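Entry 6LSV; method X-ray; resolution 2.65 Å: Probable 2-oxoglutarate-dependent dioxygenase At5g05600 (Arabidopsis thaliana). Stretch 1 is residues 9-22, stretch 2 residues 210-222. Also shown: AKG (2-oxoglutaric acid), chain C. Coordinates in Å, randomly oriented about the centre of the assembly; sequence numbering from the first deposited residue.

Stretch 1 9-22: RVQSLAESNLSSLP
Stretch 2 (210-222) NYYPKCPRPELAL

Leu21 is the anchor of this contact. Extended (phi/psi -108/121) and in the t,p rotamer, it points toward the loop of stretch 2 and loses 108 Å² to it. Its CD1 lies 3.6 Å from Cys215 SG and 3.7 Å from Pro216 CG, while its CD2 reaches Ala221 CB at 3.6 Å and Leu220 CB at 4.1 Å. The loop curls around one branched side chain, and its turn is tied by the bond from Leu220 N to Arg217 O (3.0 Å).

The second patch is helical. Residues 10-15 form a short helix, with Arg9 as N-cap, that sets Ala14 over the segment following strand 210-212. The register pairs Gln11 with Pro213, Ala14 with Lys214 and Leu21 with Arg217, CA atoms 6.0 to 6.2 Å apart, so both chains advance in the same direction. A methyl suits this close approach: Ala14 CB sits 3.8 Å from Pro213 CB and 3.4 Å from Lys214 O. Gln11, t,t, brings CG to the ring edge of Tyr211, 4.2 Å from CE2.

No hydrogen bond crosses; packing carries 502 Å² of burial. Some polar groups pair within their own stretch: Gln11 NE2 bonds weakly to Glu15 OE2 (2.7 Å), and at the exposed edge, Arg217 NH2 forms a salt bridge with Glu219 OE2 (2.5 Å).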

ATOM      1  N   ARG A   9       7.761   8.892 -17.691  1.00 25.88           N
ATOM      2  CA  ARG A   9       7.902   7.555 -17.124  1.00 30.76           C
ATOM      3  C   ARG A   9       9.301   7.401 -16.547  1.00 27.34           C
ATOM      4  O   ARG A   9      10.293   7.503 -17.276  1.00 31.10           O
ATOM      5  CB  ARG A   9       7.629   6.490 -18.181  1.00 23.53           C
ATOM      6  CG  ARG A   9       6.291   6.652 -18.876  1.00 25.18           C
ATOM      7  CD  ARG A   9       5.138   6.631 -17.887  1.00 19.57           C
ATOM      8  NE  ARG A   9       3.855   6.787 -18.565  1.00 20.48           N
ATOM      9  CZ  ARG A   9       2.677   6.807 -17.949  1.00 26.92           C
ATOM     10  NH1 ARG A   9       2.611   6.683 -16.631  1.00 26.72           N
ATOM     11  NH2 ARG A   9       1.563   6.958 -18.653  1.00 30.25           N
ATOM     12  N   VAL A  10       9.382   7.158 -15.235  1.00 26.28           N
ATOM     13  CA  VAL A  10      10.675   7.080 -14.559  1.00 29.64           C
ATOM     14  C   VAL A  10      11.573   6.041 -15.215  1.00 28.87           C
ATOM     15  O   VAL A  10      12.802   6.185 -15.225  1.00 27.90           O
ATOM     16  CB  VAL A  10      10.467   6.795 -13.057  1.00 25.46           C
ATOM     17  CG1 VAL A  10      11.771   6.928 -12.303  1.00 26.11           C
ATOM     18  CG2 VAL A  10       9.431   7.746 -12.484  1.00 22.66           C
ATOM     19  N   GLN A  11      10.981   4.994 -15.794  1.00 27.26           N
ATOM     20  CA  GLN A  11      11.773   4.016 -16.529  1.00 30.87           C
ATOM     21  C   GLN A  11      12.505   4.661 -17.700  1.00 32.53           C
ATOM     22  O   GLN A  11      13.637   4.278 -18.019  1.00 32.26           O
ATOM     23  CB  GLN A  11      10.881   2.877 -17.019  1.00 25.35           C
ATOM     24  CG  GLN A  11      11.655   1.723 -17.619  1.00 33.12           C
ATOM     25  CD  GLN A  11      10.772   0.761 -18.385  1.00 40.72           C
ATOM     26  OE1 GLN A  11       9.551   0.930 -18.443  1.00 38.65           O
ATOM     27  NE2 GLN A  11      11.384  -0.255 -18.980  1.00 37.57           N
ATOM     28  N   SER A  12      11.875   5.643 -18.354  1.00 29.65           N
ATOM     29  CA  SER A  12      12.526   6.327 -19.467  1.00 26.90           C
ATOM     30  C   SER A  12      13.769   7.067 -19.002  1.00 31.76           C
ATOM     31  O   SER A  12      14.777   7.116 -19.715  1.00 35.39           O
ATOM     32  CB  SER A  12      11.558   7.303 -20.138  1.00 24.58           C
ATOM     33  OG  SER A  12      10.370   6.656 -20.555  1.00 37.38           O
ATOM     34  N   LEU A  13      13.712   7.658 -17.808  1.00 33.06           N
ATOM     35  CA  LEU A  13      14.870   8.367 -17.278  1.00 34.85           C
ATOM     36  C   LEU A  13      16.002   7.399 -16.953  1.00 33.41           C
ATOM     37  O   LEU A  13      17.161   7.641 -17.308  1.00 34.24           O
ATOM     38  CB  LEU A  13      14.467   9.176 -16.043  1.00 30.02           C
ATOM     39  CG  LEU A  13      13.189  10.006 -16.196  1.00 33.77           C
ATOM     40  CD1 LEU A  13      12.708  10.533 -14.852  1.00 28.08           C
ATOM     41  CD2 LEU A  13      13.422  11.151 -17.168  1.00 34.83           C
ATOM     42  N   ALA A  14      15.679   6.284 -16.294  1.00 34.95           N
ATOM     43  CA  ALA A  14      16.709   5.310 -15.953  1.00 36.26           C
ATOM     44  C   ALA A  14      17.290   4.643 -17.193  1.00 35.36           C
ATOM     45  O   ALA A  14      18.433   4.175 -17.161  1.00 36.73           O
ATOM     46  CB  ALA A  14      16.142   4.256 -15.001  1.00 34.06           C
ATOM     47  N   GLU A  15      16.524   4.582 -18.285  1.00 36.18           N
ATOM     48  CA  GLU A  15      17.015   3.944 -19.500  1.00 37.12           C
ATOM     49  C   GLU A  15      17.896   4.881 -20.309  1.00 41.38           C
ATOM     50  O   GLU A  15      18.783   4.421 -21.038  1.00 50.20           O
ATOM     51  CB  GLU A  15      15.844   3.434 -20.336  1.00 27.65           C
ATOM     52  CG  GLU A  15      15.423   2.036 -19.935  1.00 27.80           C
ATOM     53  CD  GLU A  15      14.111   1.616 -20.552  1.00 34.27           C
ATOM     54  OE1 GLU A  15      13.575   2.380 -21.383  1.00 28.87           O
ATOM     55  OE2 GLU A  15      13.617   0.521 -20.203  1.00 37.16           O
ATOM     56  N   SER A  16      17.682   6.185 -20.191  1.00 40.80           N
ATOM     57  CA  SER A  16      18.768   7.086 -20.496  1.00 41.49           C
ATOM     58  C   SER A  16      19.884   6.849 -19.488  1.00 48.25           C
ATOM     59  O   SER A  16      19.728   6.121 -18.505  1.00 61.09           O
ATOM     60  CB  SER A  16      18.309   8.540 -20.435  1.00 43.30           C
ATOM     61  OG  SER A  16      16.986   8.670 -20.915  1.00 48.36           O
ATOM     62  N   ASN A  17      21.022   7.473 -19.732  1.00 46.76           N
ATOM     63  CA  ASN A  17      22.118   7.469 -18.776  1.00 54.20           C
ATOM     64  C   ASN A  17      22.372   8.912 -18.362  1.00 54.42           C
ATOM     65  O   ASN A  17      23.396   9.504 -18.703  1.00 55.98           O
ATOM     66  CB  ASN A  17      23.359   6.780 -19.363  1.00 62.31           C
ATOM     67  CG  ASN A  17      23.038   5.403 -19.924  1.00 71.90           C
ATOM     68  OD1 ASN A  17      23.409   5.070 -21.049  1.00 72.39           O
ATOM     69  ND2 ASN A  17      22.308   4.608 -19.146  1.00 69.85           N
ATOM     70  N   LEU A  18      21.405   9.476 -17.642  1.00 48.09           N
ATOM     71  CA  LEU A  18      21.496  10.853 -17.190  1.00 38.71           C
ATOM     72  C   LEU A  18      22.678  11.023 -16.247  1.00 41.45           C
ATOM     73  O   LEU A  18      22.905  10.203 -15.353  1.00 47.83           O
ATOM     74  CB  LEU A  18      20.197  11.260 -16.498  1.00 38.73           C
ATOM     75  CG  LEU A  18      18.930  10.959 -17.302  1.00 40.38           C
ATOM     76  CD1 LEU A  18      17.679  11.416 -16.566  1.00 34.41           C
ATOM     77  CD2 LEU A  18      19.002  11.604 -18.681  1.00 42.55           C
ATOM     78  N   SER A  19      23.453  12.081 -16.476  1.00 47.72           N
ATOM     79  CA  SER A  19      24.555  12.411 -15.584  1.00 54.17           C
ATOM     80  C   SER A  19      24.066  12.935 -14.241  1.00 52.50           C
ATOM     81  O   SER A  19      24.838  12.947 -13.277  1.00 51.55           O
ATOM     82  CB  SER A  19      25.462  13.463 -16.241  1.00 50.93           C
ATOM     83  OG  SER A  19      24.784  14.702 -16.377  1.00 55.81           O
ATOM     84  N   SER A  20      22.806  13.366 -14.159  1.00 51.29           N
ATOM     85  CA  SER A  20      22.289  14.051 -12.986  1.00 44.40           C
ATOM     86  C   SER A  20      20.899  13.517 -12.670  1.00 37.81           C
ATOM     87  O   SER A  20      20.366  12.646 -13.364  1.00 44.68           O
ATOM     88  CB  SER A  20      22.243  15.567 -13.210  1.00 38.18           C
ATOM     89  OG  SER A  20      21.566  15.864 -14.421  1.00 50.24           O
ATOM     90  N   LEU A  21      20.310  14.050 -11.604  1.00 35.91           N
ATOM     91  CA  LEU A  21      18.921  13.787 -11.262  1.00 36.45           C
ATOM     92  C   LEU A  21      18.113  15.041 -11.546  1.00 34.90           C
ATOM     93  O   LEU A  21      18.430  16.105 -10.991  1.00 36.65           O
ATOM     94  CB  LEU A  21      18.790  13.389  -9.792  1.00 34.71           C
ATOM     95  CG  LEU A  21      17.552  12.575  -9.418  1.00 36.16           C
ATOM     96  CD1 LEU A  21      17.518  11.267 -10.189  1.00 28.15           C
ATOM     97  CD2 LEU A  21      17.507  12.323  -7.918  1.00 33.07           C
ATOM     98  N   PRO A  22      17.098  14.981 -12.405  1.00 30.35           N
ATOM     99  CA  PRO A  22      16.245  16.155 -12.624  1.00 31.01           C
ATOM    100  C   PRO A  22      15.689  16.688 -11.307  1.00 33.71           C
ATOM    101  O   PRO A  22      15.396  15.928 -10.380  1.00 27.45           O
ATOM    102  CB  PRO A  22      15.135  15.619 -13.534  1.00 27.26           C
ATOM    103  CG  PRO A  22      15.759  14.456 -14.239  1.00 24.75           C
ATOM    104  CD  PRO A  22      16.713  13.841 -13.256  1.00 28.02           C
ATOM    105  N   ASN A 210       4.388  -1.563  -7.730  1.00 24.42           N
ATOM    106  CA  ASN A 210       5.328  -0.452  -7.786  1.00 28.07           C
ATOM    107  C   ASN A 210       6.645  -0.906  -8.402  1.00 27.94           C
ATOM    108  O   ASN A 210       7.191  -1.948  -8.022  1.00 25.10           O
ATOM    109  CB  ASN A 210       5.573   0.121  -6.390  1.00 25.40           C
ATOM    110  CG  ASN A 210       4.306   0.632  -5.738  1.00 28.33           C
ATOM    111  OD1 ASN A 210       3.564   1.417  -6.328  1.00 36.09           O
ATOM    112  ND2 ASN A 210       4.048   0.183  -4.515  1.00 29.10           N
ATOM    113  N   TYR A 211       7.153  -0.116  -9.345  1.00 33.17           N
ATOM    114  CA  TYR A 211       8.413  -0.392 -10.023  1.00 29.59           C
ATOM    115  C   TYR A 211       9.387   0.727  -9.695  1.00 26.06           C
ATOM    116  O   TYR A 211       9.122   1.892 -10.007  1.00 29.97           O
ATOM    117  CB  TYR A 211       8.211  -0.507 -11.535  1.00 31.34           C
ATOM    118  CG  TYR A 211       9.469  -0.874 -12.292  1.00 36.50           C
ATOM    119  CD1 TYR A 211      10.335  -1.846 -11.806  1.00 33.96           C
ATOM    120  CD2 TYR A 211       9.795  -0.245 -13.489  1.00 32.27           C
ATOM    121  CE1 TYR A 211      11.486  -2.185 -12.489  1.00 37.91           C
ATOM    122  CE2 TYR A 211      10.948  -0.579 -14.181  1.00 34.41           C
ATOM    123  CZ  TYR A 211      11.787  -1.550 -13.675  1.00 37.04           C
ATOM    124  OH  TYR A 211      12.935  -1.893 -14.352  1.00 40.90           O
ATOM    125  N   TYR A 212      10.511   0.374  -9.069  1.00 28.96           N
ATOM    126  CA  TYR A 212      11.542   1.333  -8.678  1.00 25.16           C
ATOM    127  C   TYR A 212      12.800   1.074  -9.495  1.00 29.26           C
ATOM    128  O   TYR A 212      13.650   0.265  -9.095  1.00 26.37           O
ATOM    129  CB  TYR A 212      11.835   1.228  -7.178  1.00 29.24           C
ATOM    130  CG  TYR A 212      10.593   1.244  -6.317  1.00 29.19           C
ATOM    131  CD1 TYR A 212       9.991   2.442  -5.955  1.00 26.98           C
ATOM    132  CD2 TYR A 212      10.015   0.059  -5.877  1.00 29.03           C
ATOM    133  CE1 TYR A 212       8.850   2.463  -5.175  1.00 26.13           C
ATOM    134  CE2 TYR A 212       8.874   0.070  -5.096  1.00 28.73           C
ATOM    135  CZ  TYR A 212       8.297   1.275  -4.748  1.00 28.05           C
ATOM    136  OH  TYR A 212       7.163   1.293  -3.970  1.00 35.67           O
ATOM    137  N   PRO A 213      12.970   1.741 -10.653  1.00 32.01           N
ATOM    138  CA  PRO A 213      14.165   1.520 -11.483  1.00 27.18           C
ATOM    139  C   PRO A 213      15.425   2.041 -10.814  1.00 30.03           C
ATOM    140  O   PRO A 213      15.349   2.605  -9.720  1.00 33.12           O
ATOM    141  CB  PRO A 213      13.846   2.298 -12.769  1.00 31.51           C
ATOM    142  CG  PRO A 213      12.361   2.557 -12.725  1.00 30.37           C
ATOM    143  CD  PRO A 213      12.042   2.698 -11.275  1.00 29.56           C
ATOM    144  N   LYS A 214      16.587   1.865 -11.437  1.00 32.69           N
ATOM    145  CA  LYS A 214      17.804   2.375 -10.825  1.00 33.03           C
ATOM    146  C   LYS A 214      17.823   3.901 -10.915  1.00 34.59           C
ATOM    147  O   LYS A 214      17.264   4.499 -11.840  1.00 35.71           O
ATOM    148  CB  LYS A 214      19.049   1.762 -11.481  1.00 39.33           C
ATOM    149  CG  LYS A 214      19.094   0.223 -11.504  1.00 44.41           C
ATOM    150  CD  LYS A 214      20.037  -0.288 -12.558  1.00 31.11           C
ATOM    151  CE  LYS A 214      19.836   0.355 -13.914  1.00 61.79           C
ATOM    152  NZ  LYS A 214      18.474   0.700 -14.412  1.00 57.91           N
ATOM    153  N   CYS A 215      18.439   4.531  -9.919  1.00 32.20           N
ATOM    154  CA  CYS A 215      18.420   5.973  -9.791  1.00 35.16           C
ATOM    155  C   CYS A 215      19.846   6.502  -9.773  1.00 39.29           C
ATOM    156  O   CYS A 215      20.677   6.001  -9.004  1.00 36.54           O
ATOM    157  CB  CYS A 215      17.685   6.398  -8.510  1.00 31.28           C
ATOM    158  SG  CYS A 215      17.578   8.176  -8.290  1.00 35.32           S
ATOM    159  N   PRO A 216      20.170   7.501 -10.597  1.00 38.82           N
ATOM    160  CA  PRO A 216      21.568   7.956 -10.674  1.00 33.25           C
ATOM    161  C   PRO A 216      22.077   8.587  -9.391  1.00 41.15           C
ATOM    162  O   PRO A 216      23.280   8.505  -9.120  1.00 46.46           O
ATOM    163  CB  PRO A 216      21.543   8.961 -11.832  1.00 35.35           C
ATOM    164  CG  PRO A 216      20.116   9.388 -11.941  1.00 32.68           C
ATOM    165  CD  PRO A 216      19.293   8.208 -11.543  1.00 35.28           C
ATOM    166  N   ARG A 217      21.212   9.219  -8.596  1.00 36.71           N
ATOM    167  CA  ARG A 217      21.603   9.824  -7.319  1.00 34.19           C
ATOM    168  C   ARG A 217      20.542   9.506  -6.274  1.00 39.27           C
ATOM    169  O   ARG A 217      19.755  10.373  -5.875  1.00 38.11           O
ATOM    170  CB  ARG A 217      21.799  11.336  -7.464  1.00 38.80           C
ATOM    171  CG  ARG A 217      22.797  11.750  -8.544  1.00 41.74           C
ATOM    172  CD  ARG A 217      24.216  11.827  -8.004  1.00 40.93           C
ATOM    173  NE  ARG A 217      24.249  12.386  -6.656  1.00 46.25           N
ATOM    174  CZ  ARG A 217      24.536  13.655  -6.381  1.00 45.89           C
ATOM    175  NH1 ARG A 217      24.820  14.501  -7.362  1.00 50.78           N
ATOM    176  NH2 ARG A 217      24.539  14.077  -5.125  1.00 41.71           N
ATOM    177  N   PRO A 218      20.505   8.260  -5.788  1.00 38.18           N
ATOM    178  CA  PRO A 218      19.403   7.850  -4.904  1.00 30.57           C
ATOM    179  C   PRO A 218      19.427   8.509  -3.539  1.00 31.05           C
ATOM    180  O   PRO A 218      18.398   8.498  -2.854  1.00 34.72           O
ATOM    181  CB  PRO A 218      19.593   6.336  -4.789  1.00 24.91           C
ATOM    182  CG  PRO A 218      21.055   6.147  -4.982  1.00 28.45           C
ATOM    183  CD  PRO A 218      21.465   7.165  -6.009  1.00 33.15           C
ATOM    184  N   GLU A 219      20.555   9.076  -3.114  1.00 31.33           N
ATOM    185  CA  GLU A 219      20.576   9.789  -1.843  1.00 33.05           C
ATOM    186  C   GLU A 219      19.821  11.113  -1.901  1.00 38.47           C
ATOM    187  O   GLU A 219      19.640  11.749  -0.856  1.00 39.96           O
ATOM    188  CB  GLU A 219      22.021  10.022  -1.390  1.00 28.95           C
ATOM    189  CG  GLU A 219      22.660  11.296  -1.916  1.00 30.69           C
ATOM    190  CD  GLU A 219      23.221  11.140  -3.318  1.00 43.70           C
ATOM    191  OE1 GLU A 219      23.051  10.056  -3.921  1.00 37.95           O
ATOM    192  OE2 GLU A 219      23.836  12.106  -3.815  1.00 46.05           O
ATOM    193  N   LEU A 220      19.381  11.543  -3.085  1.00 33.69           N
ATOM    194  CA  LEU A 220      18.533  12.720  -3.225  1.00 32.35           C
ATOM    195  C   LEU A 220      17.082  12.373  -3.508  1.00 31.83           C
ATOM    196  O   LEU A 220      16.220  13.257  -3.429  1.00 29.95           O
ATOM    197  CB  LEU A 220      19.040  13.623  -4.357  1.00 33.72           C
ATOM    198  CG  LEU A 220      20.501  14.067  -4.389  1.00 39.82           C
ATOM    199  CD1 LEU A 220      20.757  14.905  -5.637  1.00 27.84           C
ATOM    200  CD2 LEU A 220      20.857  14.844  -3.138  1.00 28.78           C
ATOM    201  N   ALA A 221      16.792  11.122  -3.844  1.00 28.49           N
ATOM    202  CA  ALA A 221      15.497  10.734  -4.369  1.00 27.52           C
ATOM    203  C   ALA A 221      14.800   9.783  -3.408  1.00 26.74           C
ATOM    204  O   ALA A 221      15.400   9.244  -2.474  1.00 25.16           O
ATOM    205  CB  ALA A 221      15.645  10.081  -5.750  1.00 22.35           C
ATOM    206  N   LEU A 222      13.508   9.589  -3.652  1.00 20.81           N
ATOM    207  CA  LEU A 222      12.705   8.613  -2.935  1.00 21.20           C
ATOM    208  C   LEU A 222      11.878   7.852  -3.955  1.00 26.26           C
ATOM    209  O   LEU A 222      11.266   8.463  -4.838  1.00 25.24           O
ATOM    210  CB  LEU A 222      11.793   9.282  -1.901  1.00 20.26           C
ATOM    211  CG  LEU A 222      12.416   9.642  -0.551  1.00 20.79           C
ATOM    212  CD1 LEU A 222      11.444  10.459   0.279  1.00 20.45           C
ATOM    213  CD2 LEU A 222      12.840   8.395   0.198  1.00 25.97           C
TER
HETATM  214  C1  AKG C 401       3.049   0.877  -1.211  1.00 34.61           C
HETATM  215  O1  AKG C 401       2.160   0.580  -0.376  1.00 27.05           O
HETATM  216  O2  AKG C 401       2.708   1.270  -2.361  1.00 45.55           O
HETATM  217  C2  AKG C 401       4.525   0.781  -0.809  1.00 40.34           C
HETATM  218  O5  AKG C 401       4.918   1.463   0.078  1.00 41.48           O
HETATM  219  C3  AKG C 401       5.505  -0.167  -1.514  1.00 29.82           C
HETATM  220  C4  AKG C 401       6.488  -0.732  -0.484  1.00 37.32           C
HETATM  221  C5  AKG C 401       7.727  -1.313  -1.168  1.00 30.38           C
HETATM  222  O3  AKG C 401       8.370  -2.260  -0.642  1.00 16.58           O
HETATM  223  O4  AKG C 401       8.108  -0.835  -2.265  1.00 36.40           O